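Local coordinates for aminoacyltransferase FemA (Staphylococcus aureus, PDB 1LRZ), which adds the second and third glycines of the pentaglycine bridge in Staphylococcus aureus peptidoglycan, using glycyl-tRNA as donor, at residues A[141-146]-A[396-401]; A[129-134]-A[392-397]; A[70-75]-A[105-110]. All coordinates share one frame; numbering follows the deposited sequence.

Overall arrangement
Followed from the N terminus, the chain of FemA closes contact 3 first: residues 70-75 and 105-110 come together across a beta-alpha-beta unit whose helix is 83-98. Contact 2 then opens at 129-134 and contact 1 at 141-146. Some 250 residues later, including the long helices 245-272 and 277-307 and most strands of a second, nine-stranded mixed sheet, contact 2 closes at 392-397 and contact 1 at 396-401, so the two loops cross. Contact 3 lies before both. Strand 397-400 sits between strands 102-107 and 141-142, and Asp396, hydrogen-bonded to His106 and His146, joins contact 3 to contact 1.

Contact 1. Residues A[141-146]-A[396-401]; sequences EHTGFH and DFIKPI
His142 CD2 lies over one face of the Phe397 ring, offset toward the rim and 3.5 Å from Phe397 CZ; the planes stand 41° apart, an oblique pairing. One face of the His142 ring receives Gly144 N near its rim, while its CE1 lies above the centre of the Phe145 ring. The ring of His146 meets Asp396 OD1 at its edge.

These rings border an antiparallel pairing in which the short strand 141-142 forms the outer edge of a mixed sheet, against strand 397-400. Glu141 and Ile398 make the hydrogen-bonded pair, with Glu141 N 2.8 Å from Ile398 O and Ile398 N 2.9 Å from Glu141 O. His142 and Phe397 follow as the non-hydrogen-bonded pair, putting both rings on the same face of the sheet. Past them, Thr143 N donates to Asp396 O, and Thr143 CG2 rests 4.0 Å from CD1 of Ile398, whose side chain shares a face with Glu141.

His146 CG sits between the backbone N and the carbonyl carbon (chi1 59°). His146 NE2 donates to Asp396 OD1 at 3.0 Å, meeting the anti side of the carboxylate, 29° out of its plane. Asp396 OD2 is taken by His106, so both carboxylate oxygens are bound. His142 NE2 turns instead to Val394 O. A water molecule accepts a bond from Asp396 N at 2.8 Å, donates to Gly144 O and is also bonded to Thr143 OG1.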
loop_
_atom_site.group_PDB
_atom_site.type_symbol
_atom_site.label_atom_id
_atom_site.label_comp_id
_atom_site.label_asym_id
_atom_site.label_seq_id
_atom_site.Cartn_x
_atom_site.Cartn_y
_atom_site.Cartn_z
ATOM N N GLU A 141 6.205 -8.167 -27.140
ATOM C CA GLU A 141 7.621 -8.217 -26.776
ATOM C C GLU A 141 7.915 -7.723 -25.359
ATOM O O GLU A 141 7.637 -6.570 -25.012
ATOM C CB GLU A 141 8.426 -7.402 -27.790
ATOM C CG GLU A 141 8.020 -7.709 -29.235
ATOM C CD GLU A 141 8.753 -6.861 -30.262
ATOM O OE1 GLU A 141 8.747 -5.612 -30.133
ATOM O OE2 GLU A 141 9.331 -7.449 -31.206
ATOM N N HIS A 142 8.476 -8.614 -24.548
ATOM C CA HIS A 142 8.824 -8.306 -23.162
ATOM C C HIS A 142 9.917 -7.236 -23.134
ATOM O O HIS A 142 10.886 -7.335 -23.878
ATOM C CB HIS A 142 9.339 -9.578 -22.473
ATOM C CG HIS A 142 9.545 -9.427 -20.997
ATOM N ND1 HIS A 142 10.714 -9.798 -20.369
ATOM C CD2 HIS A 142 8.719 -8.977 -20.020
ATOM C CE1 HIS A 142 10.600 -9.587 -19.068
ATOM N NE2 HIS A 142 9.398 -9.089 -18.829
ATOM N N THR A 143 9.784 -6.227 -22.276
ATOM C CA THR A 143 10.803 -5.182 -22.220
ATOM C C THR A 143 12.014 -5.587 -21.372
ATOM O O THR A 143 13.040 -4.925 -21.412
ATOM C CB THR A 143 10.234 -3.845 -21.681
ATOM O OG1 THR A 143 10.029 -3.930 -20.262
ATOM C CG2 THR A 143 8.908 -3.524 -22.361
ATOM N N GLY A 144 11.909 -6.671 -20.606
ATOM C CA GLY A 144 13.057 -7.088 -19.813
ATOM C C GLY A 144 12.846 -7.084 -18.311
ATOM O O GLY A 144 11.837 -6.572 -17.812
ATOM N N PHE A 145 13.802 -7.650 -17.582
ATOM C CA PHE A 145 13.682 -7.713 -16.130
ATOM C C PHE A 145 14.259 -6.467 -15.480
ATOM O O PHE A 145 15.297 -6.505 -14.825
ATOM C CB PHE A 145 14.350 -8.995 -15.619
ATOM C CG PHE A 145 13.732 -10.243 -16.192
ATOM C CD1 PHE A 145 14.281 -10.861 -17.308
ATOM C CD2 PHE A 145 12.528 -10.727 -15.681
ATOM C CE1 PHE A 145 13.641 -11.937 -17.918
ATOM C CE2 PHE A 145 11.877 -11.800 -16.280
ATOM C CZ PHE A 145 12.436 -12.407 -17.402
ATOM N N HIS A 146 13.555 -5.354 -15.664
ATOM C CA HIS A 146 14.007 -4.091 -15.127
ATOM C C HIS A 146 13.841 -4.010 -13.614
ATOM O O HIS A 146 13.001 -4.675 -13.015
ATOM C CB HIS A 146 13.287 -2.933 -15.827
ATOM C CG HIS A 146 11.792 -2.966 -15.705
ATOM N ND1 HIS A 146 11.117 -2.342 -14.676
ATOM C CD2 HIS A 146 10.840 -3.501 -16.512
ATOM C CE1 HIS A 146 9.814 -2.486 -14.857
ATOM N NE2 HIS A 146 9.618 -3.187 -15.963
ATOM N N ASP A 396 6.592 -5.762 -18.220
ATOM C CA ASP A 396 5.925 -5.113 -19.347
ATOM C C ASP A 396 6.125 -5.740 -20.716
ATOM O O ASP A 396 7.211 -6.214 -21.043
ATOM C CB ASP A 396 6.378 -3.663 -19.421
ATOM C CG ASP A 396 6.140 -2.926 -18.131
ATOM O OD1 ASP A 396 6.863 -3.204 -17.143
ATOM O OD2 ASP A 396 5.223 -2.077 -18.108
ATOM N N PHE A 397 5.067 -5.721 -21.520
ATOM C CA PHE A 397 5.119 -6.261 -22.871
ATOM C C PHE A 397 4.509 -5.242 -23.831
ATOM O O PHE A 397 3.463 -4.635 -23.556
ATOM C CB PHE A 397 4.355 -7.586 -22.975
ATOM C CG PHE A 397 4.821 -8.638 -22.002
ATOM C CD1 PHE A 397 4.467 -8.563 -20.655
ATOM C CD2 PHE A 397 5.594 -9.715 -22.436
ATOM C CE1 PHE A 397 4.872 -9.548 -19.752
ATOM C CE2 PHE A 397 6.005 -10.705 -21.537
ATOM C CZ PHE A 397 5.638 -10.620 -20.189
ATOM N N ILE A 398 5.164 -5.068 -24.971
ATOM C CA ILE A 398 4.716 -4.112 -25.965
ATOM C C ILE A 398 4.512 -4.789 -27.310
ATOM O O ILE A 398 5.371 -5.530 -27.779
ATOM C CB ILE A 398 5.753 -2.976 -26.102
ATOM C CG1 ILE A 398 5.706 -2.102 -24.846
ATOM C CG2 ILE A 398 5.502 -2.162 -27.369
ATOM C CD1 ILE A 398 6.841 -1.109 -24.748
ATOM N N LYS A 399 3.351 -4.563 -27.913
ATOM C CA LYS A 399 3.082 -5.128 -29.219
ATOM C C LYS A 399 2.898 -3.983 -30.199
ATOM O O LYS A 399 1.890 -3.270 -30.165
ATOM C CB LYS A 399 1.831 -5.997 -29.229
ATOM C CG LYS A 399 1.551 -6.535 -30.631
ATOM C CD LYS A 399 0.336 -7.427 -30.700
ATOM C CE LYS A 399 0.217 -8.042 -32.088
ATOM N NZ LYS A 399 -0.867 -9.047 -32.136
ATOM N N PRO A 400 3.889 -3.769 -31.070
ATOM C CA PRO A 400 3.807 -2.691 -32.063
ATOM C C PRO A 400 2.748 -3.087 -33.087
ATOM O O PRO A 400 2.772 -4.218 -33.572
ATOM C CB PRO A 400 5.203 -2.686 -32.684
ATOM C CG PRO A 400 6.072 -3.283 -31.623
ATOM C CD PRO A 400 5.217 -4.402 -31.090
ATOM N N ILE A 401 1.823 -2.183 -33.408
ATOM C CA ILE A 401 0.789 -2.487 -34.400
ATOM C C ILE A 401 1.240 -2.062 -35.804
ATOM O O ILE A 401 1.009 -2.778 -36.781
ATOM C CB ILE A 401 -0.540 -1.802 -34.048
ATOM C CG1 ILE A 401 -1.018 -2.287 -32.670
ATOM C CG2 ILE A 401 -1.580 -2.110 -35.125
ATOM C CD1 ILE A 401 -1.243 -3.781 -32.592
HETATM O O HOH W 1 9.367 -5.757 -18.433
#

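Contact 2. Residues A[129-134]-A[392-397]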
loop_
_atom_site.group_PDB
_atom_site.type_symbol
_atom_site.label_atom_id
_atom_site.label_comp_id
_atom_site.label_asym_id
_atom_site.label_seq_id
_atom_site.Cartn_x
_atom_site.Cartn_y
_atom_site.Cartn_z
ATOM N N ASP A 129 5.842 -18.993 -15.943
ATOM C CA ASP A 129 6.886 -18.821 -16.960
ATOM C C ASP A 129 6.363 -18.981 -18.397
ATOM O O ASP A 129 6.853 -18.319 -19.308
ATOM C CB ASP A 129 8.013 -19.835 -16.727
ATOM C CG ASP A 129 8.880 -19.491 -15.525
ATOM O OD1 ASP A 129 8.490 -18.626 -14.708
ATOM O OD2 ASP A 129 9.963 -20.101 -15.399
ATOM N N TRP A 130 5.387 -19.870 -18.595
ATOM C CA TRP A 130 4.810 -20.106 -19.922
ATOM C C TRP A 130 4.268 -18.815 -20.540
ATOM O O TRP A 130 4.179 -18.677 -21.767
ATOM C CB TRP A 130 3.666 -21.121 -19.838
ATOM C CG TRP A 130 2.495 -20.646 -19.040
ATOM C CD1 TRP A 130 2.302 -20.799 -17.697
ATOM C CD2 TRP A 130 1.377 -19.885 -19.522
ATOM N NE1 TRP A 130 1.135 -20.181 -17.311
ATOM C CE2 TRP A 130 0.547 -19.614 -18.412
ATOM C CE3 TRP A 130 0.995 -19.410 -20.788
ATOM C CZ2 TRP A 130 -0.644 -18.874 -18.527
ATOM C CZ3 TRP A 130 -0.195 -18.673 -20.900
ATOM C CH2 TRP A 130 -0.996 -18.417 -19.775
ATOM N N PHE A 131 3.901 -17.871 -19.684
ATOM C CA PHE A 131 3.353 -16.608 -20.151
ATOM C C PHE A 131 4.294 -15.862 -21.092
ATOM O O PHE A 131 3.853 -15.311 -22.103
ATOM C CB PHE A 131 3.019 -15.702 -18.965
ATOM C CG PHE A 131 2.235 -14.485 -19.343
ATOM C CD1 PHE A 131 0.908 -14.599 -19.754
ATOM C CD2 PHE A 131 2.821 -13.224 -19.305
ATOM C CE1 PHE A 131 0.173 -13.473 -20.120
ATOM C CE2 PHE A 131 2.099 -12.099 -19.666
ATOM C CZ PHE A 131 0.770 -12.220 -20.075
ATOM N N PHE A 132 5.584 -15.833 -20.768
ATOM C CA PHE A 132 6.540 -15.120 -21.615
ATOM C C PHE A 132 6.527 -15.627 -23.064
ATOM O O PHE A 132 6.497 -14.831 -24.006
ATOM C CB PHE A 132 7.963 -15.214 -21.042
ATOM C CG PHE A 132 8.125 -14.550 -19.685
ATOM C CD1 PHE A 132 7.939 -15.279 -18.509
ATOM C CD2 PHE A 132 8.439 -13.190 -19.589
ATOM C CE1 PHE A 132 8.061 -14.671 -17.256
ATOM C CE2 PHE A 132 8.566 -12.565 -18.337
ATOM C CZ PHE A 132 8.375 -13.308 -17.170
ATOM N N ASP A 133 6.545 -16.946 -23.235
ATOM C CA ASP A 133 6.542 -17.547 -24.565
ATOM C C ASP A 133 5.247 -17.255 -25.306
ATOM O O ASP A 133 5.263 -16.933 -26.497
ATOM C CB ASP A 133 6.744 -19.063 -24.468
ATOM C CG ASP A 133 8.215 -19.455 -24.354
ATOM O OD1 ASP A 133 8.503 -20.635 -24.046
ATOM O OD2 ASP A 133 9.090 -18.588 -24.579
ATOM N N LYS A 134 4.123 -17.372 -24.605
ATOM C CA LYS A 134 2.845 -17.104 -25.234
ATOM C C LYS A 134 2.757 -15.648 -25.710
ATOM O O LYS A 134 2.308 -15.387 -26.825
ATOM C CB LYS A 134 1.697 -17.423 -24.278
ATOM C CG LYS A 134 0.328 -17.014 -24.812
ATOM C CD LYS A 134 -0.721 -18.057 -24.506
ATOM C CE LYS A 134 -0.440 -19.338 -25.284
ATOM N NZ LYS A 134 -1.489 -20.369 -25.070
ATOM N N GLU A 392 7.825 -10.747 -7.291
ATOM C CA GLU A 392 8.332 -10.141 -8.519
ATOM C C GLU A 392 7.338 -10.490 -9.613
ATOM O O GLU A 392 6.996 -11.669 -9.785
ATOM C CB GLU A 392 9.711 -10.703 -8.882
ATOM C CG GLU A 392 10.234 -10.188 -10.237
ATOM C CD GLU A 392 11.596 -10.772 -10.602
ATOM O OE1 GLU A 392 12.128 -10.438 -11.694
ATOM O OE2 GLU A 392 12.141 -11.561 -9.794
ATOM N N TYR A 393 6.877 -9.479 -10.346
ATOM C CA TYR A 393 5.908 -9.696 -11.409
ATOM C C TYR A 393 6.575 -9.869 -12.778
ATOM O O TYR A 393 7.750 -9.553 -12.949
ATOM C CB TYR A 393 4.898 -8.545 -11.438
ATOM C CG TYR A 393 4.175 -8.381 -10.120
ATOM C CD1 TYR A 393 4.586 -7.420 -9.197
ATOM C CD2 TYR A 393 3.135 -9.242 -9.759
ATOM C CE1 TYR A 393 3.995 -7.310 -7.946
ATOM C CE2 TYR A 393 2.530 -9.150 -8.499
ATOM C CZ TYR A 393 2.966 -8.177 -7.596
ATOM O OH TYR A 393 2.374 -8.049 -6.359
ATOM N N VAL A 394 5.824 -10.376 -13.751
ATOM C CA VAL A 394 6.376 -10.616 -15.080
ATOM C C VAL A 394 6.919 -9.378 -15.780
ATOM O O VAL A 394 7.882 -9.474 -16.537
ATOM C CB VAL A 394 5.344 -11.299 -16.005
ATOM C CG1 VAL A 394 5.071 -12.723 -15.498
ATOM C CG2 VAL A 394 4.052 -10.494 -16.046
ATOM N N GLY A 395 6.317 -8.220 -15.529
ATOM C CA GLY A 395 6.807 -7.009 -16.167
ATOM C C GLY A 395 5.945 -6.476 -17.302
ATOM O O GLY A 395 4.731 -6.722 -17.361
ATOM N N ASP A 396 6.592 -5.762 -18.220
ATOM C CA ASP A 396 5.925 -5.113 -19.347
ATOM C C ASP A 396 6.125 -5.740 -20.716
ATOM O O ASP A 396 7.211 -6.214 -21.043
ATOM C CB ASP A 396 6.378 -3.663 -19.421
ATOM C CG ASP A 396 6.140 -2.926 -18.131
ATOM O OD1 ASP A 396 6.863 -3.204 -17.143
ATOM O OD2 ASP A 396 5.223 -2.077 -18.108
ATOM N N PHE A 397 5.067 -5.721 -21.520
ATOM C CA PHE A 397 5.119 -6.261 -22.871
ATOM C C PHE A 397 4.509 -5.242 -23.831
ATOM O O PHE A 397 3.463 -4.635 -23.556
ATOM C CB PHE A 397 4.355 -7.586 -22.975
ATOM C CG PHE A 397 4.821 -8.638 -22.002
ATOM C CD1 PHE A 397 4.467 -8.563 -20.655
ATOM C CD2 PHE A 397 5.594 -9.715 -22.436
ATOM C CE1 PHE A 397 4.872 -9.548 -19.752
ATOM C CE2 PHE A 397 6.005 -10.705 -21.537
ATOM C CZ PHE A 397 5.638 -10.620 -20.189
#
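Two consecutive phenylalanines of one helix, Phe131 and Phe132, close on the single ring of Phe397 in different ways, and the three form an aromatic cluster. Phe131 presents its edge toward a face of Phe397 in an offset edge-to-face pair, the planes 89° apart and Phe131 CE2 3.8 Å from Phe397 CE1. Phe132 lies obliquely to the same ring at 46°; Phe132 CD2 comes 3.8 Å from Phe397 CZ, which also lies 3.9 Å from Phe131 CE2.

The first torsions separate the helix pair. In Phe131 CG is anti to the backbone N, whereas in Phe132 it is anti to the carbonyl carbon (chi1 -63°). The Phe132 ring also meets Val394. Phe132 CZ packs 3.7 Å from Val394 CG1, and its CE2 brings the ring edge to within 3.6 Å of Val394 O. That carbonyl accepts a hydrogen bond from His142 NE2. The other methyl, Val394 CG2, lies in the plane of the Phe397 ring, at its edge, and stands 4.4 Å from Phe131 CE2.

Helix 130-137 thus packs on the link after strand 389-393 and on Phe397 of strand 397-400; the two strands belong to different sheets. Tyr113 of strand 112-116 touches both Phe132 and Val394, and Phe131 also reaches Val86 of helix 83-98.

Contact 3. Residues A[70-75]-A[105-110]; sequences FYSNRG and LHIDPY
Tyr71 and His106 run side by side and point the same way, each with CG anti to its backbone N (chi1 175° and 174°). Tyr71 CD1 lies over one face of the His106 imidazole, toward the rim and 3.6 Å from ND1, with the planes oblique. The pair belongs to a beta-alpha-beta crossover: strands 67-78 and 102-107 are parallel neighbours, held here by His106 N to Phe70 O and Ser72 N to His106 O. The imidazole is gripped at both nitrogens, ND1 by Tyr69 OH and NE2 by Asp396.

The Tyr71 side chain also crosses that of Asp108, which follows strand 102-107, at about a right angle, the ring and carboxylate planes 58° apart. Tyr71 OH donates to Asp108 OD1 at a very short modelled distance of 2.5 Å, whose exact value is doubtful. Asp108 OD2 accepts a bond from Arg74 N at 2.7 Å on its syn side. That amide comes from the type I' turn of Ser72 to Gly75, whose Asn73 N sits over the centre of the Tyr71 ring.

Ser72 OG works in two directions, accepting Asp108 N at 3.2 Å and donating to Gly75 O at 3.1 Å. The Arg74 chain bends at chi2; farther out, Arg74 NH2 donates to Asp108 O at 3.2 Å from above the carbonyl plane. A water molecule finishes the junction: it donates to Pro109 O at 2.6 Å and takes a weak bond from Arg74 NH2.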
loop_
_atom_site.group_PDB
_atom_site.type_symbol
_atom_site.label_atom_id
_atom_site.label_comp_id
_atom_site.label_asym_id
_atom_site.label_seq_id
_atom_site.Cartn_x
_atom_site.Cartn_y
_atom_site.Cartn_z
ATOM N N PHE A 70 -2.068 2.533 -26.578
ATOM C CA PHE A 70 -2.998 1.843 -25.680
ATOM C C PHE A 70 -2.227 1.212 -24.506
ATOM O O PHE A 70 -1.190 0.566 -24.706
ATOM C CB PHE A 70 -3.784 0.756 -26.434
ATOM C CG PHE A 70 -5.082 1.246 -27.033
ATOM C CD1 PHE A 70 -5.090 1.961 -28.228
ATOM C CD2 PHE A 70 -6.300 0.983 -26.400
ATOM C CE1 PHE A 70 -6.300 2.412 -28.788
ATOM C CE2 PHE A 70 -7.507 1.426 -26.947
ATOM C CZ PHE A 70 -7.509 2.140 -28.147
ATOM N N TYR A 71 -2.750 1.405 -23.294
ATOM C CA TYR A 71 -2.143 0.894 -22.058
ATOM C C TYR A 71 -3.172 0.067 -21.257
ATOM O O TYR A 71 -4.311 0.512 -21.067
ATOM C CB TYR A 71 -1.628 2.089 -21.229
ATOM C CG TYR A 71 -1.074 1.725 -19.863
ATOM C CD1 TYR A 71 -0.091 0.742 -19.725
ATOM C CD2 TYR A 71 -1.544 2.358 -18.705
ATOM C CE1 TYR A 71 0.404 0.389 -18.469
ATOM C CE2 TYR A 71 -1.056 2.013 -17.445
ATOM C CZ TYR A 71 -0.087 1.028 -17.334
ATOM O OH TYR A 71 0.371 0.658 -16.092
ATOM N N SER A 72 -2.783 -1.128 -20.794
ATOM C CA SER A 72 -3.706 -1.999 -20.050
ATOM C C SER A 72 -3.896 -1.708 -18.556
ATOM O O SER A 72 -4.630 -2.424 -17.872
ATOM C CB SER A 72 -3.303 -3.470 -20.217
ATOM O OG SER A 72 -2.085 -3.744 -19.541
ATOM N N ASN A 73 -3.218 -0.689 -18.038
ATOM C CA ASN A 73 -3.380 -0.311 -16.637
ATOM C C ASN A 73 -3.313 -1.451 -15.607
ATOM O O ASN A 73 -4.218 -1.591 -14.783
ATOM C CB ASN A 73 -4.716 0.429 -16.462
ATOM C CG ASN A 73 -4.793 1.709 -17.294
ATOM O OD1 ASN A 73 -4.990 1.665 -18.517
ATOM N ND2 ASN A 73 -4.633 2.852 -16.639
ATOM N N ARG A 74 -2.247 -2.247 -15.643
ATOM C CA ARG A 74 -2.070 -3.369 -14.709
ATOM C C ARG A 74 -3.052 -4.515 -14.930
ATOM O O ARG A 74 -3.142 -5.440 -14.114
ATOM C CB ARG A 74 -2.183 -2.885 -13.253
ATOM C CG ARG A 74 -0.876 -2.396 -12.646
ATOM C CD ARG A 74 0.179 -3.459 -12.784
ATOM N NE ARG A 74 1.360 -3.256 -11.952
ATOM C CZ ARG A 74 2.454 -3.997 -12.071
ATOM N NH1 ARG A 74 3.505 -3.789 -11.288
ATOM N NH2 ARG A 74 2.494 -4.937 -13.006
ATOM N N GLY A 75 -3.796 -4.447 -16.028
ATOM C CA GLY A 75 -4.745 -5.500 -16.338
ATOM C C GLY A 75 -4.143 -6.360 -17.429
ATOM O O GLY A 75 -2.999 -6.135 -17.807
ATOM N N LEU A 105 0.499 -1.407 -28.378
ATOM C CA LEU A 105 -0.240 -1.816 -27.190
ATOM C C LEU A 105 0.739 -2.226 -26.093
ATOM O O LEU A 105 1.588 -3.099 -26.290
ATOM C CB LEU A 105 -1.166 -2.981 -27.543
ATOM C CG LEU A 105 -1.832 -3.770 -26.410
ATOM C CD1 LEU A 105 -2.674 -2.847 -25.540
ATOM C CD2 LEU A 105 -2.686 -4.876 -27.023
ATOM N N HIS A 106 0.598 -1.583 -24.939
ATOM C CA HIS A 106 1.461 -1.805 -23.789
ATOM C C HIS A 106 0.690 -2.493 -22.648
ATOM O O HIS A 106 -0.308 -1.957 -22.159
ATOM C CB HIS A 106 1.999 -0.438 -23.331
ATOM C CG HIS A 106 2.802 -0.475 -22.070
ATOM N ND1 HIS A 106 3.104 0.667 -21.355
ATOM C CD2 HIS A 106 3.356 -1.505 -21.387
ATOM C CE1 HIS A 106 3.808 0.339 -20.285
ATOM N NE2 HIS A 106 3.974 -0.974 -20.283
ATOM N N ILE A 107 1.134 -3.682 -22.247
ATOM C CA ILE A 107 0.485 -4.400 -21.148
ATOM C C ILE A 107 1.464 -4.658 -19.990
ATOM O O ILE A 107 2.657 -4.899 -20.206
ATOM C CB ILE A 107 -0.096 -5.762 -21.597
ATOM C CG1 ILE A 107 1.032 -6.667 -22.096
ATOM C CG2 ILE A 107 -1.150 -5.551 -22.705
ATOM C CD1 ILE A 107 0.628 -8.126 -22.276
ATOM N N ASP A 108 0.953 -4.589 -18.764
ATOM C CA ASP A 108 1.755 -4.842 -17.571
ATOM C C ASP A 108 0.864 -5.587 -16.569
ATOM O O ASP A 108 0.471 -5.058 -15.527
ATOM C CB ASP A 108 2.324 -3.520 -16.993
ATOM C CG ASP A 108 1.256 -2.483 -16.656
ATOM O OD1 ASP A 108 1.614 -1.467 -16.030
ATOM O OD2 ASP A 108 0.074 -2.655 -17.002
ATOM N N PRO A 109 0.526 -6.849 -16.896
ATOM C CA PRO A 109 -0.327 -7.699 -16.062
ATOM C C PRO A 109 0.169 -7.886 -14.636
ATOM O O PRO A 109 1.368 -8.037 -14.383
ATOM C CB PRO A 109 -0.391 -9.013 -16.848
ATOM C CG PRO A 109 0.915 -9.055 -17.530
ATOM C CD PRO A 109 1.122 -7.627 -17.996
ATOM N N TYR A 110 -0.788 -7.851 -13.718
ATOM C CA TYR A 110 -0.557 -8.018 -12.282
ATOM C C TYR A 110 -0.467 -9.536 -12.123
ATOM O O TYR A 110 -1.366 -10.178 -11.582
ATOM C CB TYR A 110 -1.771 -7.459 -11.531
ATOM C CG TYR A 110 -1.551 -7.158 -10.058
ATOM C CD1 TYR A 110 -2.638 -6.889 -9.226
ATOM C CD2 TYR A 110 -0.267 -7.119 -9.504
ATOM C CE1 TYR A 110 -2.468 -6.578 -7.884
ATOM C CE2 TYR A 110 -0.082 -6.814 -8.141
ATOM C CZ TYR A 110 -1.190 -6.539 -7.344
ATOM O OH TYR A 110 -1.039 -6.202 -6.023
HETATM O O HOH W 2 3.757 -6.974 -14.779
#